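Local coordinates for protein precorrin-3 methylase (Rhodobacter capsulatus, PDB 3NUT) that probably transfers a methyl group from S-adenosyl-L-methionine to a corrin-ring precursor during adenosylcobalamin biosynthesis, at residues G90-A95 with A139-D144; L16-E21 with P117-M122; K147-L152 with F180-E185. All blocks are in the same frame, centred on the assembly; numbering follows the deposited sequence.

Contact 1. Residues G90-A95 with A139-D144. With SAH (S-adenosyl-L-homocysteine), chain E.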
loop_
_atom_site.group_PDB
_atom_site.type_symbol
_atom_site.label_atom_id
_atom_site.label_comp_id
_atom_site.label_asym_id
_atom_site.label_seq_id
_atom_site.Cartn_x
_atom_site.Cartn_y
_atom_site.Cartn_z
ATOM N N GLY A 90 1.020 -9.200 2.677
ATOM C CA GLY A 90 0.994 -8.659 4.027
ATOM C C GLY A 90 -0.264 -7.844 4.286
ATOM O O GLY A 90 -0.393 -7.173 5.327
ATOM N N VAL A 91 -1.199 -7.902 3.342
ATOM C CA VAL A 91 -2.409 -7.096 3.430
ATOM C C VAL A 91 -3.639 -8.017 3.484
ATOM O O VAL A 91 -4.139 -8.494 2.444
ATOM C CB VAL A 91 -2.473 -6.040 2.280
ATOM C CG1 VAL A 91 -3.754 -5.196 2.385
ATOM C CG2 VAL A 91 -1.254 -5.124 2.315
ATOM N N PHE A 92 -4.110 -8.285 4.703
ATOM C CA PHE A 92 -5.265 -9.192 4.918
ATOM C C PHE A 92 -5.113 -10.453 4.077
ATOM O O PHE A 92 -5.973 -10.754 3.247
ATOM C CB PHE A 92 -6.588 -8.475 4.595
ATOM C CG PHE A 92 -6.717 -7.154 5.287
ATOM C CD1 PHE A 92 -6.563 -7.069 6.688
ATOM C CD2 PHE A 92 -6.971 -5.993 4.559
ATOM C CE1 PHE A 92 -6.649 -5.848 7.340
ATOM C CE2 PHE A 92 -7.068 -4.760 5.203
ATOM C CZ PHE A 92 -6.896 -4.683 6.597
ATOM N N ALA A 93 -3.996 -11.164 4.278
ATOM C CA ALA A 93 -3.584 -12.246 3.375
ATOM C C ALA A 93 -2.679 -13.243 4.068
ATOM O O ALA A 93 -2.677 -13.326 5.288
ATOM C CB ALA A 93 -2.940 -11.672 2.079
ATOM N N MET A 94 -1.914 -14.006 3.292
ATOM C CA MET A 94 -1.299 -15.230 3.790
ATOM C C MET A 94 0.012 -15.073 4.610
ATOM O O MET A 94 0.407 -16.000 5.335
ATOM C CB MET A 94 -1.107 -16.220 2.629
ATOM C CG MET A 94 -2.346 -17.055 2.287
ATOM S SD MET A 94 -2.898 -18.120 3.656
ATOM C CE MET A 94 -1.476 -19.166 3.906
ATOM N N ALA A 95 0.685 -13.933 4.497
ATOM C CA ALA A 95 1.937 -13.745 5.223
ATOM C C ALA A 95 1.729 -13.850 6.742
ATOM O O ALA A 95 2.474 -14.576 7.420
ATOM C CB ALA A 95 2.632 -12.452 4.835
ATOM N N ALA A 139 -6.277 1.412 5.993
ATOM C CA ALA A 139 -6.864 0.265 5.325
ATOM C C ALA A 139 -7.650 -0.538 6.336
ATOM O O ALA A 139 -7.175 -0.801 7.446
ATOM C CB ALA A 139 -5.778 -0.598 4.681
ATOM N N ILE A 140 -8.854 -0.929 5.960
ATOM C CA ILE A 140 -9.757 -1.556 6.916
ATOM C C ILE A 140 -10.474 -2.745 6.288
ATOM O O ILE A 140 -11.094 -2.631 5.218
ATOM C CB ILE A 140 -10.794 -0.534 7.501
ATOM C CG1 ILE A 140 -10.092 0.565 8.321
ATOM C CG2 ILE A 140 -11.815 -1.246 8.380
ATOM C CD1 ILE A 140 -11.007 1.767 8.733
ATOM N N ASN A 141 -10.391 -3.882 6.954
ATOM C CA ASN A 141 -11.061 -5.079 6.486
ATOM C C ASN A 141 -12.483 -5.127 7.070
ATOM O O ASN A 141 -12.655 -5.126 8.293
ATOM C CB ASN A 141 -10.236 -6.285 6.930
ATOM C CG ASN A 141 -10.816 -7.602 6.493
ATOM O OD1 ASN A 141 -11.587 -7.690 5.530
ATOM N ND2 ASN A 141 -10.424 -8.660 7.197
ATOM N N LEU A 142 -13.489 -5.164 6.200
ATOM C CA LEU A 142 -14.908 -5.155 6.624
ATOM C C LEU A 142 -15.576 -6.532 6.663
ATOM O O LEU A 142 -16.771 -6.622 6.948
ATOM C CB LEU A 142 -15.757 -4.243 5.730
ATOM C CG LEU A 142 -15.393 -2.782 5.479
ATOM C CD1 LEU A 142 -16.578 -2.104 4.856
ATOM C CD2 LEU A 142 -14.974 -2.035 6.731
ATOM N N SER A 143 -14.828 -7.593 6.343
ATOM C CA SER A 143 -15.353 -8.953 6.449
ATOM C C SER A 143 -14.551 -9.794 7.414
ATOM O O SER A 143 -14.394 -10.996 7.208
ATOM C CB SER A 143 -15.406 -9.653 5.089
ATOM O OG SER A 143 -16.285 -8.981 4.209
ATOM N N ASP A 144 -14.032 -9.191 8.472
ATOM C CA ASP A 144 -13.410 -10.038 9.471
ATOM C C ASP A 144 -14.432 -10.559 10.489
ATOM O O ASP A 144 -14.893 -9.830 11.387
ATOM C CB ASP A 144 -12.200 -9.401 10.154
ATOM C CG ASP A 144 -11.314 -10.443 10.823
ATOM O OD1 ASP A 144 -11.616 -11.642 10.701
ATOM O OD2 ASP A 144 -10.319 -10.075 11.469
HETATM N N SAH E . -3.870 -9.157 -0.228
HETATM C CA SAH E . -4.989 -8.476 -0.949
HETATM C CB SAH E . -6.200 -8.281 -0.024
HETATM C CG SAH E . -6.946 -9.596 0.207
HETATM S SD SAH E . -8.621 -9.370 0.757
HETATM C C SAH E . -4.440 -7.164 -1.372
HETATM O O SAH E . -3.363 -6.879 -0.865
HETATM O OXT SAH E . -4.987 -6.377 -2.171
HETATM C "C5'" SAH E . -9.526 -9.414 -0.773
HETATM C "C4'" SAH E . -10.287 -8.093 -1.011
HETATM O "O4'" SAH E . -9.403 -7.144 -1.620
HETATM C "C3'" SAH E . -11.506 -8.156 -1.943
HETATM O "O3'" SAH E . -12.750 -8.405 -1.272
HETATM C "C2'" SAH E . -11.552 -6.768 -2.543
HETATM O "O2'" SAH E . -12.149 -5.811 -1.642
HETATM C "C1'" SAH E . -10.083 -6.411 -2.650
HETATM N N9 SAH E . -9.539 -6.720 -3.994
HETATM C C8 SAH E . -8.628 -7.663 -4.307
HETATM N N7 SAH E . -8.361 -7.634 -5.649
HETATM C C5 SAH E . -9.109 -6.654 -6.216
HETATM C C6 SAH E . -9.317 -6.072 -7.577
HETATM N N6 SAH E . -8.662 -6.538 -8.671
HETATM N N1 SAH E . -10.202 -5.053 -7.718
HETATM C C2 SAH E . -10.878 -4.564 -6.656
HETATM N N3 SAH E . -10.733 -5.047 -5.399
HETATM C C4 SAH E . -9.886 -6.070 -5.117
#
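Phe92, in a loop with a left-handed backbone, and Asn141, at the end of strand 137-141, leave 7.3 Å between their CA atoms and share no hydrogen bond, so the phenylalanine ring must bridge the gap. Asn141 CB sits almost squarely above one face, 3.6 Å from the centroid of the Phe92 ring, a CH-pi contact only 9° off the normal. The same ring presents its edge to the strand backbone, where Phe92 CZ lies 4.0 Å from Ala139 O in the ring plane, while Tyr169 meets it edge-to-face. Asn141 CG is swung anti to the backbone N (chi1 -179°), which leaves CB to meet the ring while the amide goes on to Asn170, whose ND2 is hydrogen-bonded to Asn141 OD1. Ser143 N adds a weak bond to that same oxygen. Beside the ring, the loop turns its carbonyls to the ligand: Val91 O accepts a hydrogen bond of 2.8 Å from SAH N, and Phe92 O approaches SAH CG. An alanine in place of Phe92 is likely to leave a gap above Asn141 CB and the pocket loop without its apolar bridge to the strand. Since Asn170 itself bonds SAH through OD1, Asn141 acts as a second-shell residue, steadied by Phe92 on its carbon side and by the hydrogen bond from Asn170 on its polar side.

Contact 2. Residues L16-E21 with P117-M122. With SAH (S-adenosyl-L-homocysteine), chain E.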
loop_
_atom_site.group_PDB
_atom_site.type_symbol
_atom_site.label_atom_id
_atom_site.label_comp_id
_atom_site.label_asym_id
_atom_site.label_seq_id
_atom_site.Cartn_x
_atom_site.Cartn_y
_atom_site.Cartn_z
ATOM N N LEU A 16 0.451 -11.483 -6.021
ATOM C CA LEU A 16 0.258 -11.486 -7.461
ATOM C C LEU A 16 -0.311 -10.188 -8.000
ATOM O O LEU A 16 -0.637 -10.124 -9.207
ATOM C CB LEU A 16 -0.681 -12.646 -7.860
ATOM C CG LEU A 16 -0.211 -14.074 -7.566
ATOM C CD1 LEU A 16 -1.216 -15.080 -8.043
ATOM C CD2 LEU A 16 1.111 -14.394 -8.270
ATOM N N GLY A 17 -0.444 -9.155 -7.163
ATOM C CA GLY A 17 -1.135 -7.920 -7.590
ATOM C C GLY A 17 -2.657 -8.074 -7.789
ATOM O O GLY A 17 -3.236 -9.133 -7.504
ATOM N N PRO A 18 -3.322 -7.007 -8.279
ATOM C CA PRO A 18 -4.774 -7.044 -8.318
ATOM C C PRO A 18 -5.381 -7.763 -9.514
ATOM O O PRO A 18 -6.601 -7.812 -9.628
ATOM C CB PRO A 18 -5.166 -5.562 -8.290
ATOM C CG PRO A 18 -3.994 -4.863 -8.917
ATOM C CD PRO A 18 -2.782 -5.718 -8.749
ATOM N N GLY A 19 -4.565 -8.325 -10.398
ATOM C CA GLY A 19 -5.119 -9.086 -11.520
ATOM C C GLY A 19 -4.288 -9.023 -12.775
ATOM O O GLY A 19 -3.872 -10.072 -13.290
ATOM N N ARG A 20 -4.061 -7.813 -13.306
ATOM C CA ARG A 20 -3.301 -7.721 -14.555
ATOM C C ARG A 20 -1.893 -8.316 -14.383
ATOM O O ARG A 20 -1.206 -8.069 -13.390
ATOM C CB ARG A 20 -3.248 -6.288 -15.109
ATOM C CG ARG A 20 -3.642 -6.230 -16.621
ATOM C CD ARG A 20 -3.377 -4.897 -17.310
ATOM N NE ARG A 20 -4.056 -3.809 -16.628
ATOM C CZ ARG A 20 -3.469 -2.901 -15.853
ATOM N NH1 ARG A 20 -2.150 -2.927 -15.627
ATOM N NH2 ARG A 20 -4.219 -1.969 -15.291
ATOM N N GLU A 21 -1.494 -9.136 -15.343
ATOM C CA GLU A 21 -0.221 -9.839 -15.307
ATOM C C GLU A 21 0.934 -8.833 -15.314
ATOM O O GLU A 21 1.988 -9.057 -14.674
ATOM C CB GLU A 21 -0.148 -10.804 -16.489
ATOM C CG GLU A 21 1.074 -11.733 -16.505
ATOM C CD GLU A 21 1.172 -12.618 -17.752
ATOM O OE1 GLU A 21 0.417 -12.407 -18.740
ATOM O OE2 GLU A 21 2.034 -13.523 -17.748
ATOM N N PRO A 117 6.422 -8.682 -1.775
ATOM C CA PRO A 117 5.318 -7.733 -1.856
ATOM C C PRO A 117 4.641 -7.726 -3.221
ATOM O O PRO A 117 5.206 -8.243 -4.180
ATOM C CB PRO A 117 5.980 -6.361 -1.572
ATOM C CG PRO A 117 7.466 -6.567 -1.716
ATOM C CD PRO A 117 7.692 -8.042 -1.381
ATOM N N GLY A 118 3.451 -7.120 -3.310
ATOM C CA GLY A 118 2.768 -6.862 -4.620
ATOM C C GLY A 118 1.909 -5.592 -4.580
ATOM O O GLY A 118 1.786 -4.926 -3.524
ATOM N N ILE A 119 1.350 -5.212 -5.729
ATOM C CA ILE A 119 0.460 -4.042 -5.798
ATOM C C ILE A 119 -0.813 -4.373 -5.041
ATOM O O ILE A 119 -1.474 -5.349 -5.383
ATOM C CB ILE A 119 0.109 -3.707 -7.292
ATOM C CG1 ILE A 119 1.371 -3.387 -8.130
ATOM C CG2 ILE A 119 -0.921 -2.584 -7.395
ATOM C CD1 ILE A 119 2.288 -2.223 -7.605
ATOM N N THR A 120 -1.170 -3.613 -4.001
ATOM C CA THR A 120 -2.441 -3.889 -3.338
ATOM C C THR A 120 -3.569 -3.191 -4.070
ATOM O O THR A 120 -3.399 -2.052 -4.537
ATOM C CB THR A 120 -2.550 -3.363 -1.913
ATOM O OG1 THR A 120 -2.105 -1.999 -1.876
ATOM C CG2 THR A 120 -1.767 -4.179 -0.965
ATOM N N ALA A 121 -4.733 -3.855 -4.087
ATOM C CA ALA A 121 -5.966 -3.335 -4.645
ATOM C C ALA A 121 -6.285 -1.874 -4.338
ATOM O O ALA A 121 -6.699 -1.132 -5.235
ATOM C CB ALA A 121 -7.141 -4.248 -4.255
ATOM N N MET A 122 -6.099 -1.432 -3.106
ATOM C CA MET A 122 -6.423 -0.037 -2.772
ATOM C C MET A 122 -5.643 0.978 -3.622
ATOM O O MET A 122 -6.217 1.918 -4.188
ATOM C CB MET A 122 -6.246 0.254 -1.274
ATOM C CG MET A 122 -4.811 0.211 -0.731
ATOM S SD MET A 122 -4.773 0.495 1.070
ATOM C CE MET A 122 -5.436 2.150 1.136
HETATM N N SAH E . -3.870 -9.157 -0.228
HETATM C CA SAH E . -4.989 -8.476 -0.949
HETATM C CB SAH E . -6.200 -8.281 -0.024
HETATM C CG SAH E . -6.946 -9.596 0.207
HETATM S SD SAH E . -8.621 -9.370 0.757
HETATM C C SAH E . -4.440 -7.164 -1.372
HETATM O O SAH E . -3.363 -6.879 -0.865
HETATM O OXT SAH E . -4.987 -6.377 -2.171
HETATM C "C5'" SAH E . -9.526 -9.414 -0.773
HETATM C "C4'" SAH E . -10.287 -8.093 -1.011
HETATM O "O4'" SAH E . -9.403 -7.144 -1.620
HETATM C "C3'" SAH E . -11.506 -8.156 -1.943
HETATM O "O3'" SAH E . -12.750 -8.405 -1.272
HETATM C "C2'" SAH E . -11.552 -6.768 -2.543
HETATM O "O2'" SAH E . -12.149 -5.811 -1.642
HETATM C "C1'" SAH E . -10.083 -6.411 -2.650
HETATM N N9 SAH E . -9.539 -6.720 -3.994
HETATM C C8 SAH E . -8.628 -7.663 -4.307
HETATM N N7 SAH E . -8.361 -7.634 -5.649
HETATM C C5 SAH E . -9.109 -6.654 -6.216
HETATM C C6 SAH E . -9.317 -6.072 -7.577
HETATM N N6 SAH E . -8.662 -6.538 -8.671
HETATM N N1 SAH E . -10.202 -5.053 -7.718
HETATM C C2 SAH E . -10.878 -4.564 -6.656
HETATM N N3 SAH E . -10.733 -5.047 -5.399
HETATM C C4 SAH E . -9.886 -6.070 -5.117
#
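Gly17 and Pro18 meet Ile119 and Ala121 where the loop after strand 10-15 runs beside the start of helix 121-129, where the chain leaves the parallel sheet of this tetrapyrrole methylase for the mixed one. The glycine belongs to a classic beta bulge, Leu16 and Gly17 both facing Gly87. Polar contact between the two segments is confined to a CA-H...O interaction, Gly17 CA to Ile119 O at 3.4 Å, with no conventional hydrogen bond; at Gly17 a CB would run into Pro18 CD. Apolar contact comes from the proline ring, which lies aslant against the isoleucine: Pro18 CD is 3.8 Å from Ile119 CB. With chi1 at -60°, Ile119 sets CG1 beside the backbone N and CG2 anti to it, so that the CG2 methyl borders Pro18 CG at 4.1 Å, while the longer branch leads elsewhere, and Pro18 CB faces the backbone of Ala121. Ligand contact uses backbone groups of both segments. Pro18 O accepts a bond of 2.6 Å from SAH N6, bent to 131°, and so reads the adenine amino group. At the other end Ala121 N gives a straighter bond of 3.2 Å to SAH OXT; since this N-H belongs to the first turn of the helix, the helix end would probably add some electrostatic attraction for the carboxylate. Between these two bonds, Ala121 CB rests 3.4 Å from SAH C4 of the adenine.

Contact 3. Residues K147-L152 with F180-E185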
loop_
_atom_site.group_PDB
_atom_site.type_symbol
_atom_site.label_atom_id
_atom_site.label_comp_id
_atom_site.label_asym_id
_atom_site.label_seq_id
_atom_site.Cartn_x
_atom_site.Cartn_y
_atom_site.Cartn_z
ATOM N N LYS A 147 -13.155 -10.921 14.324
ATOM C CA LYS A 147 -13.363 -9.794 15.243
ATOM C C LYS A 147 -14.851 -9.667 15.638
ATOM O O LYS A 147 -15.745 -10.015 14.849
ATOM C CB LYS A 147 -12.895 -8.478 14.605
ATOM C CG LYS A 147 -11.437 -8.458 14.136
ATOM C CD LYS A 147 -10.866 -7.029 14.031
ATOM C CE LYS A 147 -11.324 -6.271 12.764
ATOM N NZ LYS A 147 -12.762 -5.856 12.773
ATOM N N PRO A 148 -15.123 -9.191 16.868
ATOM C CA PRO A 148 -16.513 -8.806 17.123
ATOM C C PRO A 148 -16.762 -7.453 16.453
ATOM O O PRO A 148 -15.853 -6.611 16.414
ATOM C CB PRO A 148 -16.582 -8.697 18.653
ATOM C CG PRO A 148 -15.157 -8.426 19.102
ATOM C CD PRO A 148 -14.239 -8.988 18.039
ATOM N N PHE A 149 -17.968 -7.254 15.915
ATOM C CA PHE A 149 -18.338 -5.991 15.252
ATOM C C PHE A 149 -17.875 -4.753 16.049
ATOM O O PHE A 149 -17.493 -3.730 15.474
ATOM C CB PHE A 149 -19.851 -5.934 14.984
ATOM C CG PHE A 149 -20.280 -4.704 14.243
ATOM C CD1 PHE A 149 -20.277 -4.680 12.850
ATOM C CD2 PHE A 149 -20.656 -3.552 14.937
ATOM C CE1 PHE A 149 -20.652 -3.530 12.161
ATOM C CE2 PHE A 149 -21.031 -2.401 14.256
ATOM C CZ PHE A 149 -21.028 -2.392 12.868
ATOM N N GLU A 150 -17.909 -4.877 17.370
ATOM C CA GLU A 150 -17.409 -3.876 18.304
ATOM C C GLU A 150 -16.086 -3.216 17.869
ATOM O O GLU A 150 -15.985 -1.987 17.855
ATOM C CB GLU A 150 -17.258 -4.541 19.671
ATOM C CG GLU A 150 -17.145 -3.604 20.856
ATOM C CD GLU A 150 -16.494 -4.294 22.055
ATOM O OE1 GLU A 150 -17.193 -4.510 23.081
ATOM O OE2 GLU A 150 -15.291 -4.645 21.955
ATOM N N ILE A 151 -15.085 -4.023 17.507
ATOM C CA ILE A 151 -13.760 -3.495 17.149
ATOM C C ILE A 151 -13.735 -2.737 15.810
ATOM O O ILE A 151 -13.106 -1.677 15.688
ATOM C CB ILE A 151 -12.686 -4.594 17.132
ATOM C CG1 ILE A 151 -12.623 -5.332 18.486
ATOM C CG2 ILE A 151 -11.309 -4.006 16.702
ATOM C CD1 ILE A 151 -12.025 -4.524 19.660
ATOM N N LEU A 152 -14.404 -3.290 14.810
ATOM C CA LEU A 152 -14.591 -2.616 13.526
ATOM C C LEU A 152 -15.186 -1.202 13.690
ATOM O O LEU A 152 -14.794 -0.248 12.988
ATOM C CB LEU A 152 -15.486 -3.470 12.621
ATOM C CG LEU A 152 -15.797 -2.895 11.247
ATOM C CD1 LEU A 152 -14.500 -2.501 10.538
ATOM C CD2 LEU A 152 -16.632 -3.867 10.397
ATOM N N PHE A 180 -21.981 -3.989 5.973
ATOM C CA PHE A 180 -21.596 -2.803 5.212
ATOM C C PHE A 180 -22.654 -1.695 5.287
ATOM O O PHE A 180 -22.329 -0.509 5.194
ATOM C CB PHE A 180 -21.339 -3.189 3.757
ATOM C CG PHE A 180 -20.830 -2.058 2.901
ATOM C CD1 PHE A 180 -19.702 -1.336 3.272
ATOM C CD2 PHE A 180 -21.465 -1.733 1.711
ATOM C CE1 PHE A 180 -19.224 -0.296 2.476
ATOM C CE2 PHE A 180 -20.994 -0.690 0.912
ATOM C CZ PHE A 180 -19.868 0.027 1.295
ATOM N N THR A 181 -23.918 -2.099 5.440
ATOM C CA THR A 181 -25.012 -1.179 5.747
ATOM C C THR A 181 -24.725 -0.455 7.062
ATOM O O THR A 181 -24.881 0.765 7.124
ATOM C CB THR A 181 -26.365 -1.923 5.847
ATOM O OG1 THR A 181 -26.590 -2.676 4.650
ATOM C CG2 THR A 181 -27.539 -0.936 6.078
ATOM N N ARG A 182 -24.299 -1.191 8.098
ATOM C CA ARG A 182 -23.891 -0.568 9.370
ATOM C C ARG A 182 -22.752 0.433 9.141
ATOM O O ARG A 182 -22.819 1.566 9.621
ATOM C CB ARG A 182 -23.465 -1.591 10.430
ATOM C CG ARG A 182 -24.439 -2.731 10.730
ATOM C CD ARG A 182 -25.286 -2.498 12.000
ATOM N NE ARG A 182 -24.621 -2.730 13.300
ATOM C CZ ARG A 182 -24.458 -3.925 13.884
ATOM N NH1 ARG A 182 -24.879 -5.034 13.283
ATOM N NH2 ARG A 182 -23.859 -4.022 15.068
ATOM N N VAL A 183 -21.725 0.019 8.391
ATOM C CA VAL A 183 -20.561 0.869 8.107
ATOM C C VAL A 183 -20.908 2.214 7.459
ATOM O O VAL A 183 -20.353 3.242 7.848
ATOM C CB VAL A 183 -19.478 0.113 7.261
ATOM C CG1 VAL A 183 -18.453 1.081 6.668
ATOM C CG2 VAL A 183 -18.778 -0.957 8.106
ATOM N N LEU A 184 -21.809 2.209 6.477
ATOM C CA LEU A 184 -22.319 3.458 5.883
ATOM C C LEU A 184 -23.063 4.342 6.900
ATOM O O LEU A 184 -22.975 5.578 6.849
ATOM C CB LEU A 184 -23.230 3.157 4.692
ATOM C CG LEU A 184 -22.566 2.573 3.447
ATOM C CD1 LEU A 184 -23.602 2.063 2.487
ATOM C CD2 LEU A 184 -21.665 3.608 2.763
ATOM N N GLU A 185 -23.800 3.697 7.805
ATOM C CA GLU A 185 -24.543 4.390 8.852
ATOM C C GLU A 185 -23.547 5.091 9.757
ATOM O O GLU A 185 -23.662 6.300 9.989
ATOM C CB GLU A 185 -25.437 3.411 9.655
ATOM C CG GLU A 185 -26.503 4.080 10.557
ATOM C CD GLU A 185 -27.053 3.154 11.654
ATOM O OE1 GLU A 185 -28.294 3.012 11.747
ATOM O OE2 GLU A 185 -26.253 2.567 12.426
#
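Phe149 lies beneath the guanidinium of Arg182 in a cation-pi pair whose two planes are not parallel but tilted by 36°. Arg182 CZ stands 3.8 Å from the centroid of the Phe149 ring and 13° off its normal, so the charged group is over the face. The tilt brings one amino nitrogen down toward the rim, where Arg182 NH2 comes within 3.2 Å of Phe149 CD2. The ring's far corner is met by the root of the same arginine, Arg182 CB lying 3.5 Å from Phe149 CZ. Such a double touch is possible because the arginine chain bends at chi2 and chi3 (chi2 -99°), laying CB, NE and NH2 across one aromatic ring instead of extending beyond it. Phe149 belongs to segment 147-152, which leads into helix 149-161, and Arg182 rides on helix 179-190. The first of these helices is the crossover of a beta-alpha-beta unit joining the parallel neighbours 137-141 and 165-169; the second follows on the way to strand 196-201. Deeper between the helices charge gives way to aliphatic packing, and Leu152 CD2 reaches Val183 CG2 at 4.3 Å. Leu152 also packs on Gln179 and on Ile140 of the sheet, and Val183 on Leu156. Arg182 is exposed and touches a crystal neighbour, so its bent shape may owe something to the lattice, whereas Leu152 and Val183 are buried.

In the fold
Contacts 1 and 2 share the ligand: their centres are 14 Å apart, their segments alternate along the chain, and each supplies one hydrogen bond to the amino acid end of SAH, contact 2 also binding its adenine. They touch directly, Val91 CG2 lying 3.5 Å from Thr120 CG2 and Ala139 CB 3.9 Å from Met122 SD, and both reach the second subunit. Contact 3 stands behind contact 1, joined to it through Ile140 CG2 and Leu152 CD1 at 3.7 Å and through Leu142 CD1 and Phe180 CD1 at 3.6 Å. It stays away from contact 2, nearest atoms about 14 Å apart, and the Val183 side chain is about 13 Å from SAH.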